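Local coordinates for protein LpxE (Aquifex aeolicus, PDB 6EBU) that probably removes phosphate from the 1-position of lipid A, as a membrane-embedded member of the PAP2 phosphatase superfamily, at residues G108-A113 / L152-G157; V119-E124 / A130-Y135; Y141-I144 / V148-P151. The protein carries 1 engineered substitution. All coordinates share one frame; numbering follows the deposited sequence.

Interaction 1: G108-A113 / L152-G157. With BOG (octyl beta-D-glucopyranoside), chain F; BOG (octyl beta-D-glucopyranoside), chain D; SO4 (sulfate ion), chain B.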
loop_
_atom_site.group_PDB
_atom_site.type_symbol
_atom_site.label_atom_id
_atom_site.label_comp_id
_atom_site.label_asym_id
_atom_site.label_seq_id
_atom_site.Cartn_x
_atom_site.Cartn_y
_atom_site.Cartn_z
ATOM N N GLY A 108 4.489 0.732 2.543
ATOM C CA GLY A 108 4.628 -0.713 2.451
ATOM C C GLY A 108 3.301 -1.430 2.288
ATOM O O GLY A 108 3.215 -2.432 1.573
ATOM N N ASP A 109 2.252 -0.937 2.952
ATOM C CA ASP A 109 0.929 -1.534 2.789
ATOM C C ASP A 109 0.435 -1.393 1.356
ATOM O O ASP A 109 -0.151 -2.328 0.797
ATOM C CB ASP A 109 -0.068 -0.887 3.746
ATOM C CG ASP A 109 0.138 -1.316 5.175
ATOM O OD1 ASP A 109 1.058 -2.125 5.431
ATOM O OD2 ASP A 109 -0.623 -0.841 6.041
ATOM N N THR A 110 0.652 -0.225 0.751
ATOM C CA THR A 110 0.260 -0.027 -0.640
ATOM C C THR A 110 1.068 -0.922 -1.573
ATOM O O THR A 110 0.513 -1.522 -2.500
ATOM C CB THR A 110 0.422 1.444 -1.021
ATOM O OG1 THR A 110 -0.302 2.260 -0.090
ATOM C CG2 THR A 110 -0.104 1.698 -2.422
ATOM N N ALA A 111 2.376 -1.037 -1.332
ATOM C CA ALA A 111 3.221 -1.869 -2.184
ATOM C C ALA A 111 2.798 -3.333 -2.124
ATOM O O ALA A 111 2.699 -4.005 -3.157
ATOM C CB ALA A 111 4.687 -1.706 -1.778
ATOM N N MET A 112 2.540 -3.846 -0.917
ATOM C CA MET A 112 2.094 -5.231 -0.781
ATOM C C MET A 112 0.738 -5.440 -1.442
ATOM O O MET A 112 0.527 -6.438 -2.145
ATOM C CB MET A 112 2.034 -5.622 0.699
ATOM C CG MET A 112 1.663 -7.080 0.942
ATOM S SD MET A 112 0.895 -7.380 2.553
ATOM C CE MET A 112 -0.753 -6.739 2.269
ATOM N N ALA A 113 -0.193 -4.506 -1.235
ATOM C CA ALA A 113 -1.531 -4.654 -1.797
ATOM C C ALA A 113 -1.496 -4.652 -3.320
ATOM O O ALA A 113 -2.193 -5.444 -3.965
ATOM C CB ALA A 113 -2.445 -3.546 -1.274
ATOM N N LEU A 152 2.697 10.890 -2.352
ATOM C CA LEU A 152 3.931 10.408 -2.965
ATOM C C LEU A 152 4.265 8.997 -2.494
ATOM O O LEU A 152 4.720 8.161 -3.284
ATOM C CB LEU A 152 5.082 11.363 -2.648
ATOM C CG LEU A 152 6.488 10.872 -3.000
ATOM C CD1 LEU A 152 6.637 10.702 -4.505
ATOM C CD2 LEU A 152 7.550 11.813 -2.451
ATOM N N ASP A 153 4.037 8.713 -1.209
ATOM C CA ASP A 153 4.366 7.399 -0.663
ATOM C C ASP A 153 3.484 6.311 -1.258
ATOM O O ASP A 153 3.964 5.210 -1.556
ATOM C CB ASP A 153 4.228 7.410 0.858
ATOM C CG ASP A 153 4.895 8.606 1.498
ATOM O OD1 ASP A 153 5.938 9.056 0.978
ATOM O OD2 ASP A 153 4.378 9.091 2.527
ATOM N N VAL A 154 2.190 6.590 -1.430
ATOM C CA VAL A 154 1.296 5.553 -1.930
ATOM C C VAL A 154 1.419 5.406 -3.442
ATOM O O VAL A 154 1.200 4.316 -3.981
ATOM C CB VAL A 154 -0.155 5.832 -1.498
ATOM C CG1 VAL A 154 -0.210 6.160 -0.012
ATOM C CG2 VAL A 154 -0.764 6.950 -2.322
ATOM N N PHE A 155 1.783 6.477 -4.152
ATOM C CA PHE A 155 1.982 6.362 -5.592
ATOM C C PHE A 155 3.221 5.534 -5.903
ATOM O O PHE A 155 3.184 4.636 -6.752
ATOM C CB PHE A 155 2.086 7.749 -6.226
ATOM C CG PHE A 155 2.323 7.715 -7.709
ATOM C CD1 PHE A 155 1.288 7.418 -8.583
ATOM C CD2 PHE A 155 3.582 7.972 -8.231
ATOM C CE1 PHE A 155 1.504 7.382 -9.951
ATOM C CE2 PHE A 155 3.804 7.937 -9.595
ATOM C CZ PHE A 155 2.762 7.642 -10.457
ATOM N N VAL A 156 4.332 5.822 -5.224
ATOM C CA VAL A 156 5.549 5.047 -5.433
ATOM C C VAL A 156 5.378 3.635 -4.888
ATOM O O VAL A 156 5.835 2.660 -5.497
ATOM C CB VAL A 156 6.754 5.768 -4.802
ATOM C CG1 VAL A 156 7.988 4.882 -4.833
ATOM C CG2 VAL A 156 7.019 7.081 -5.528
ATOM N N GLY A 157 4.708 3.500 -3.742
ATOM C CA GLY A 157 4.420 2.174 -3.219
ATOM C C GLY A 157 3.620 1.332 -4.193
ATOM O O GLY A 157 3.950 0.171 -4.448
HETATM O O1 BOG F . 3.122 -1.236 9.295
HETATM C "C1'" BOG F . 2.051 -1.865 8.594
HETATM C "C2'" BOG F . 0.900 -2.164 9.580
HETATM C "C3'" BOG F . -0.462 -2.152 8.818
HETATM C "C4'" BOG F . -1.480 -1.246 9.565
HETATM C "C5'" BOG F . -0.781 0.046 10.046
HETATM C "C6'" BOG F . -1.668 0.760 11.087
HETATM C "C7'" BOG F . -1.518 0.092 12.452
HETATM C "C8'" BOG F . -0.098 0.314 12.978
HETATM O O1 BOG D . -0.141 4.310 -9.787
HETATM C "C1'" BOG D . -1.438 4.130 -9.219
HETATM C "C2'" BOG D . -1.454 4.702 -7.784
HETATM C "C3'" BOG D . -2.794 4.328 -7.074
HETATM C "C4'" BOG D . -2.735 4.801 -5.595
HETATM C "C5'" BOG D . -4.165 5.012 -5.058
HETATM C "C6'" BOG D . -4.151 6.100 -3.965
HETATM C "C7'" BOG D . -5.178 7.176 -4.309
HETATM C "C8'" BOG D . -5.420 8.066 -3.089
HETATM S S SO4 B . 3.616 1.418 5.999
HETATM O O1 SO4 B . 2.305 1.692 5.414
HETATM O O2 SO4 B . 3.665 1.944 7.359
HETATM O O3 SO4 B . 4.641 2.065 5.186
HETATM O O4 SO4 B . 3.849 -0.023 6.025
#
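Thr110 and Val154 meet where two motifs of the PAP2 phosphatase site lie side by side. Thr110 lies two residues after Gly108, the last residue of the family's PSG signature, at the start of helix 108-121. Val154 follows Asp153, the last residue of the R-X5-H-X3-D signature. The two short helical segments run nearly parallel, with axes 7.8 Å apart and 26° between their directions. Gly157 lets them come close. It has no side chain, and its CA lies 4.3 Å from Ala111 CA. The Gly157 carbonyl then takes a CA-H...O contact, Gly157 O to Ala111 CA at 3.1 Å. The methyl CB of Ala111 rests on the same oxygen. Just before Ala111, the methyl of Thr110 packs on the backbone of Val154, one turn ahead of Gly157, with CG2 3.3 Å from Val154 O. The rotamer explains this: CG2 is trans to the Thr110 nitrogen (chi1 -54° for OG1). The hydroxyl stays beside that nitrogen and near Val154 CB, 3.8 Å from OG1, but its hydrogen-bond partner is Ser107 OG. The interface itself is thus held by packing and a CH...O contact. A polar contact lies at the start of helix 108-121, where Gly108 N donates a nearly straight bond of 3.0 Å to sulfate O3, at 172°. The helix dipole would be expected to help hold an anion there. Lys79, Arg86, Arg143 and His149 also bond it. This close helix pair, with an anion at one helix start, is characteristic of the phosphate pocket in the PAP2 helical fold.

Interaction 2: V119-E124 / A130-Y135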
loop_
_atom_site.group_PDB
_atom_site.type_symbol
_atom_site.label_atom_id
_atom_site.label_comp_id
_atom_site.label_asym_id
_atom_site.label_seq_id
_atom_site.Cartn_x
_atom_site.Cartn_y
_atom_site.Cartn_z
ATOM N N VAL A 119 -0.072 -9.830 -9.053
ATOM C CA VAL A 119 0.227 -11.243 -9.270
ATOM C C VAL A 119 -1.058 -12.059 -9.376
ATOM O O VAL A 119 -1.155 -12.987 -10.187
ATOM C CB VAL A 119 1.143 -11.771 -8.151
ATOM C CG1 VAL A 119 1.334 -13.279 -8.272
ATOM C CG2 VAL A 119 2.485 -11.053 -8.185
ATOM N N LEU A 120 -2.067 -11.727 -8.570
ATOM C CA LEU A 120 -3.279 -12.536 -8.552
ATOM C C LEU A 120 -4.254 -12.180 -9.668
ATOM O O LEU A 120 -5.123 -12.996 -9.986
ATOM C CB LEU A 120 -3.973 -12.421 -7.193
ATOM C CG LEU A 120 -3.183 -12.965 -5.997
ATOM C CD1 LEU A 120 -4.098 -13.205 -4.807
ATOM C CD2 LEU A 120 -2.433 -14.241 -6.368
ATOM N N SER A 121 -4.134 -10.994 -10.270
ATOM C CA SER A 121 -4.981 -10.650 -11.408
ATOM C C SER A 121 -4.525 -11.305 -12.704
ATOM O O SER A 121 -5.311 -11.375 -13.654
ATOM C CB SER A 121 -5.024 -9.133 -11.614
ATOM O OG SER A 121 -5.561 -8.473 -10.484
ATOM N N HIS A 122 -3.283 -11.778 -12.763
ATOM C CA HIS A 122 -2.724 -12.286 -14.010
ATOM C C HIS A 122 -3.482 -13.519 -14.487
ATOM O O HIS A 122 -3.648 -14.491 -13.745
ATOM C CB HIS A 122 -1.244 -12.615 -13.822
ATOM C CG HIS A 122 -0.558 -13.050 -15.080
ATOM N ND1 HIS A 122 -0.586 -14.352 -15.531
ATOM C CD2 HIS A 122 0.177 -12.355 -15.980
ATOM C CE1 HIS A 122 0.102 -14.440 -16.656
ATOM N NE2 HIS A 122 0.575 -13.243 -16.949
ATOM N N GLY A 123 -3.941 -13.471 -15.738
ATOM C CA GLY A 123 -4.649 -14.589 -16.327
ATOM C C GLY A 123 -6.009 -14.876 -15.735
ATOM O O GLY A 123 -6.503 -15.999 -15.861
ATOM N N GLU A 124 -6.636 -13.896 -15.096
ATOM C CA GLU A 124 -7.925 -14.089 -14.452
ATOM C C GLU A 124 -8.992 -13.253 -15.146
ATOM O O GLU A 124 -8.703 -12.390 -15.978
ATOM C CB GLU A 124 -7.843 -13.737 -12.963
ATOM C CG GLU A 124 -6.692 -14.416 -12.235
ATOM C CD GLU A 124 -6.930 -15.898 -11.998
ATOM O OE1 GLU A 124 -8.105 -16.318 -11.943
ATOM O OE2 GLU A 124 -5.937 -16.644 -11.860
ATOM N N ALA A 130 -10.795 -6.311 -11.300
ATOM C CA ALA A 130 -11.393 -5.109 -10.728
ATOM C C ALA A 130 -11.486 -5.206 -9.210
ATOM O O ALA A 130 -11.262 -4.214 -8.506
ATOM C CB ALA A 130 -12.774 -4.870 -11.339
ATOM N N ILE A 131 -11.809 -6.391 -8.688
ATOM C CA ILE A 131 -11.900 -6.579 -7.241
ATOM C C ILE A 131 -10.535 -6.374 -6.592
ATOM O O ILE A 131 -10.401 -5.664 -5.589
ATOM C CB ILE A 131 -12.474 -7.971 -6.921
ATOM C CG1 ILE A 131 -13.971 -8.023 -7.234
ATOM C CG2 ILE A 131 -12.201 -8.353 -5.472
ATOM C CD1 ILE A 131 -14.543 -9.425 -7.252
ATOM N N LEU A 132 -9.502 -6.995 -7.160
ATOM C CA LEU A 132 -8.173 -6.927 -6.562
ATOM C C LEU A 132 -7.592 -5.520 -6.642
ATOM O O LEU A 132 -6.974 -5.045 -5.682
ATOM C CB LEU A 132 -7.248 -7.927 -7.247
ATOM C CG LEU A 132 -7.554 -9.389 -6.929
ATOM C CD1 LEU A 132 -6.773 -10.306 -7.850
ATOM C CD2 LEU A 132 -7.234 -9.680 -5.472
ATOM N N PHE A 133 -7.778 -4.837 -7.770
ATOM C CA PHE A 133 -7.195 -3.511 -7.918
ATOM C C PHE A 133 -8.018 -2.424 -7.242
ATOM O O PHE A 133 -7.469 -1.364 -6.925
ATOM C CB PHE A 133 -6.982 -3.194 -9.398
ATOM C CG PHE A 133 -5.685 -3.724 -9.931
ATOM C CD1 PHE A 133 -4.504 -3.030 -9.722
ATOM C CD2 PHE A 133 -5.638 -4.930 -10.605
ATOM C CE1 PHE A 133 -3.302 -3.520 -10.193
ATOM C CE2 PHE A 133 -4.439 -5.427 -11.079
ATOM C CZ PHE A 133 -3.269 -4.721 -10.872
ATOM N N LEU A 134 -9.310 -2.660 -7.002
ATOM C CA LEU A 134 -10.047 -1.777 -6.103
ATOM C C LEU A 134 -9.559 -1.941 -4.670
ATOM O O LEU A 134 -9.449 -0.959 -3.926
ATOM C CB LEU A 134 -11.547 -2.051 -6.187
ATOM C CG LEU A 134 -12.386 -1.148 -5.277
ATOM C CD1 LEU A 134 -12.455 0.267 -5.841
ATOM C CD2 LEU A 134 -13.777 -1.719 -5.054
ATOM N N TYR A 135 -9.265 -3.179 -4.267
ATOM C CA TYR A 135 -8.706 -3.416 -2.941
ATOM C C TYR A 135 -7.371 -2.699 -2.782
ATOM O O TYR A 135 -7.133 -2.020 -1.777
ATOM C CB TYR A 135 -8.558 -4.921 -2.707
ATOM C CG TYR A 135 -7.363 -5.309 -1.870
ATOM C CD1 TYR A 135 -7.392 -5.195 -0.489
ATOM C CD2 TYR A 135 -6.203 -5.793 -2.465
ATOM C CE1 TYR A 135 -6.301 -5.549 0.281
ATOM C CE2 TYR A 135 -5.107 -6.148 -1.704
ATOM C CZ TYR A 135 -5.160 -6.024 -0.332
ATOM O OH TYR A 135 -4.068 -6.375 0.429
#
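Ser121 and Leu132 make the centre of this contact between helix 108-121 and helix 126-145. One branch of Leu132, CD1, reaches across and touches two neighbours at once. It lies 3.4 Å from Ser121 OG and 3.6 Å from Leu120 CB. Leu132 CG is anti to its carbonyl carbon (chi1 -71°), and from there CD1 extends toward Ser121 and Leu120. The Phe133 ring meets the serine from another side. Its CE2 approaches Ser121 OG to 3.3 Å, meeting the oxygen obliquely, and rests 3.8 Å from Ser121 CB. The hydroxyl therefore sits between a leucine methyl and an aromatic ring. Its polar need is met inside its own helix, by a hydrogen bond to Ala117 O. That bond holds the oxygen close to the helix while its apolar neighbours pack round it. Leu120 extends the patch to helix 46-56, packing on Leu49 and Leu53. Leu132 also touches Ala117. A type II beta turn runs from Ser121 to Glu124, closed by Glu124 N to Ser121 O at 3.2 Å. Gly123 takes the positive phi of that turn (68°). Glu124 is then fixed by salt bridges to Lys60 and Arg57. Lys60 also bonds the carbonyl of His122, so the turn is tied to the link between helix 46-56 and helix 61-82. The chemistry implies that the two consecutive helices are joined here by van der Waals contact, with the serine oxygen satisfied within its helix and the charged bonds kept to the connecting turn.

Interaction 3: Y141-I144 / V148-P151. With BOG (octyl beta-D-glucopyranoside), chain D; BOG (octyl beta-D-glucopyranoside), chain F; SO4 (sulfate ion), chain B.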
loop_
_atom_site.group_PDB
_atom_site.type_symbol
_atom_site.label_atom_id
_atom_site.label_comp_id
_atom_site.label_asym_id
_atom_site.label_seq_id
_atom_site.Cartn_x
_atom_site.Cartn_y
_atom_site.Cartn_z
ATOM N N TYR A 141 -5.559 4.586 -0.632
ATOM C CA TYR A 141 -6.380 5.684 -0.133
ATOM C C TYR A 141 -6.477 5.650 1.387
ATOM O O TYR A 141 -6.510 6.701 2.039
ATOM C CB TYR A 141 -7.775 5.629 -0.763
ATOM C CG TYR A 141 -8.581 6.901 -0.597
ATOM C CD1 TYR A 141 -9.195 7.206 0.613
ATOM C CD2 TYR A 141 -8.728 7.798 -1.648
ATOM C CE1 TYR A 141 -9.928 8.364 0.772
ATOM C CE2 TYR A 141 -9.462 8.962 -1.498
ATOM C CZ TYR A 141 -10.062 9.238 -0.286
ATOM O OH TYR A 141 -10.794 10.391 -0.125
ATOM N N GLU A 142 -6.517 4.450 1.969
ATOM C CA GLU A 142 -6.645 4.337 3.419
ATOM C C GLU A 142 -5.435 4.930 4.133
ATOM O O GLU A 142 -5.578 5.583 5.173
ATOM C CB GLU A 142 -6.842 2.872 3.810
ATOM C CG GLU A 142 -6.743 2.595 5.295
ATOM C CD GLU A 142 -5.477 1.848 5.650
ATOM O OE1 GLU A 142 -4.680 2.367 6.458
ATOM O OE2 GLU A 142 -5.273 0.743 5.107
ATOM N N ARG A 143 -4.234 4.725 3.584
ATOM C CA ARG A 143 -3.032 5.250 4.228
ATOM C C ARG A 143 -3.064 6.773 4.299
ATOM O O ARG A 143 -2.661 7.363 5.307
ATOM C CB ARG A 143 -1.782 4.773 3.484
ATOM C CG ARG A 143 -1.668 3.261 3.337
ATOM C CD ARG A 143 -1.983 2.552 4.642
ATOM N NE ARG A 143 -0.816 2.461 5.513
ATOM C CZ ARG A 143 -0.876 2.267 6.825
ATOM N NH1 ARG A 143 -2.051 2.149 7.426
ATOM N NH2 ARG A 143 0.241 2.195 7.537
ATOM N N ILE A 144 -3.545 7.426 3.240
ATOM C CA ILE A 144 -3.635 8.882 3.247
ATOM C C ILE A 144 -4.763 9.339 4.162
ATOM O O ILE A 144 -4.606 10.292 4.934
ATOM C CB ILE A 144 -3.815 9.414 1.815
ATOM C CG1 ILE A 144 -2.791 8.775 0.877
ATOM C CG2 ILE A 144 -3.689 10.933 1.787
ATOM C CD1 ILE A 144 -2.979 9.153 -0.566
ATOM N N VAL A 148 -1.208 8.826 7.816
ATOM C CA VAL A 148 0.109 8.244 8.055
ATOM C C VAL A 148 0.991 8.241 6.815
ATOM O O VAL A 148 2.172 7.874 6.914
ATOM C CB VAL A 148 -0.008 6.808 8.611
ATOM C CG1 VAL A 148 -0.817 6.807 9.900
ATOM C CG2 VAL A 148 -0.631 5.878 7.577
ATOM N N HIS A 149 0.468 8.634 5.657
ATOM C CA HIS A 149 1.257 8.654 4.436
ATOM C C HIS A 149 0.863 9.857 3.592
ATOM O O HIS A 149 -0.236 10.404 3.722
ATOM C CB HIS A 149 1.083 7.364 3.619
ATOM C CG HIS A 149 1.933 6.226 4.093
ATOM N ND1 HIS A 149 3.310 6.245 4.030
ATOM C CD2 HIS A 149 1.598 5.028 4.631
ATOM C CE1 HIS A 149 3.787 5.112 4.511
ATOM N NE2 HIS A 149 2.771 4.357 4.885
ATOM N N PHE A 150 1.793 10.269 2.731
ATOM C CA PHE A 150 1.593 11.268 1.697
ATOM C C PHE A 150 1.235 10.594 0.382
ATOM O O PHE A 150 1.546 9.418 0.172
ATOM C CB PHE A 150 2.860 12.102 1.511
ATOM C CG PHE A 150 3.232 12.929 2.706
ATOM C CD1 PHE A 150 2.591 14.129 2.961
ATOM C CD2 PHE A 150 4.241 12.518 3.560
ATOM C CE1 PHE A 150 2.944 14.900 4.057
ATOM C CE2 PHE A 150 4.597 13.284 4.655
ATOM C CZ PHE A 150 3.948 14.476 4.901
ATOM N N PRO A 151 0.571 11.316 -0.524
ATOM C CA PRO A 151 0.299 10.750 -1.857
ATOM C C PRO A 151 1.541 10.268 -2.588
ATOM O O PRO A 151 1.450 9.324 -3.382
ATOM C CB PRO A 151 -0.371 11.918 -2.591
ATOM C CG PRO A 151 -1.055 12.674 -1.504
ATOM C CD PRO A 151 -0.152 12.581 -0.304
HETATM O O1 BOG D . -0.141 4.310 -9.787
HETATM C "C1'" BOG D . -1.438 4.130 -9.219
HETATM C "C2'" BOG D . -1.454 4.702 -7.784
HETATM C "C3'" BOG D . -2.794 4.328 -7.074
HETATM C "C4'" BOG D . -2.735 4.801 -5.595
HETATM C "C5'" BOG D . -4.165 5.012 -5.058
HETATM C "C6'" BOG D . -4.151 6.100 -3.965
HETATM C "C7'" BOG D . -5.178 7.176 -4.309
HETATM C "C8'" BOG D . -5.420 8.066 -3.089
HETATM O O1 BOG F . 3.122 -1.236 9.295
HETATM C "C1'" BOG F . 2.051 -1.865 8.594
HETATM C "C2'" BOG F . 0.900 -2.164 9.580
HETATM C "C3'" BOG F . -0.462 -2.152 8.818
HETATM C "C4'" BOG F . -1.480 -1.246 9.565
HETATM C "C5'" BOG F . -0.781 0.046 10.046
HETATM C "C6'" BOG F . -1.668 0.760 11.087
HETATM C "C7'" BOG F . -1.518 0.092 12.452
HETATM C "C8'" BOG F . -0.098 0.314 12.978
HETATM S S SO4 B . 3.616 1.418 5.999
HETATM O O1 SO4 B . 2.305 1.692 5.414
HETATM O O2 SO4 B . 3.665 1.944 7.359
HETATM O O3 SO4 B . 4.641 2.065 5.186
HETATM O O4 SO4 B . 3.849 -0.023 6.025
#
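Arg143 and His149 grip one oxygen of the bound sulfate between them. His149 NE2 donates to sulfate O1 at 2.8 Å. Arg143 NH2 bonds the same atom at 3.0 Å and its NE at 3.2 Å, while a weak bond runs from NH2 to O2. The third nitrogen faces the other way: Arg143 NH1 pairs with Glu142 OE1 at 2.8 Å, in the guanidinium plane and on the syn lone pair of the carboxylate. This salt bridge would help fix the rotation of the group. The arginine chain bends at chi2 and chi3 (-45° and -85°), which leaves the guanidinium next to the imidazole. The two side chains run together in one direction, planes 58° apart, with Arg143 CB 3.6 Å from His149 CD2 at the ring edge. Val148 CG2 lies over one guanidinium face, 3.7 Å from Arg143 CZ. The backbone ties the loop to the helix: Val148 N donates to Arg143 O at 3.2 Å, and His149 N adds a weak second bond. Farther out, Ile144 CD1 packs on Pro151 CG at 4.1 Å, next to the detergent tail. Behind the histidine, Asp153 OD2 takes a weak bond from ND1. Arginine, histidine and aspartate match the R-X5-H-X3-D motif of PAP2 enzymes, where in relatives the histidine attacks phosphorus; the sulfate probably mimics that phosphate.

Interactions 1 and 3 form one site; their centres are about 9 Å apart. The sulfate joins them, bonded from 108-113 by Gly108 and from the other contact by Arg143 and His149. Asp109 OD2 also makes a long, weak ion pair with Arg143 NE at 3.3 Å. Away from the sulfate, Val154 CG2 packs on Ile144 CD1 at 3.6 Å. Interaction 2 lies away from the site, its centre about 16 Å from that of interaction 1 and about 21 Å from that of interaction 3. It shares helix 108-121 with the first and helix 126-145 with the third. Tyr135 OH, which bonds Leu40 O, packs 3.7 Å from Ala113 CB, so interactions 1 and 2 touch.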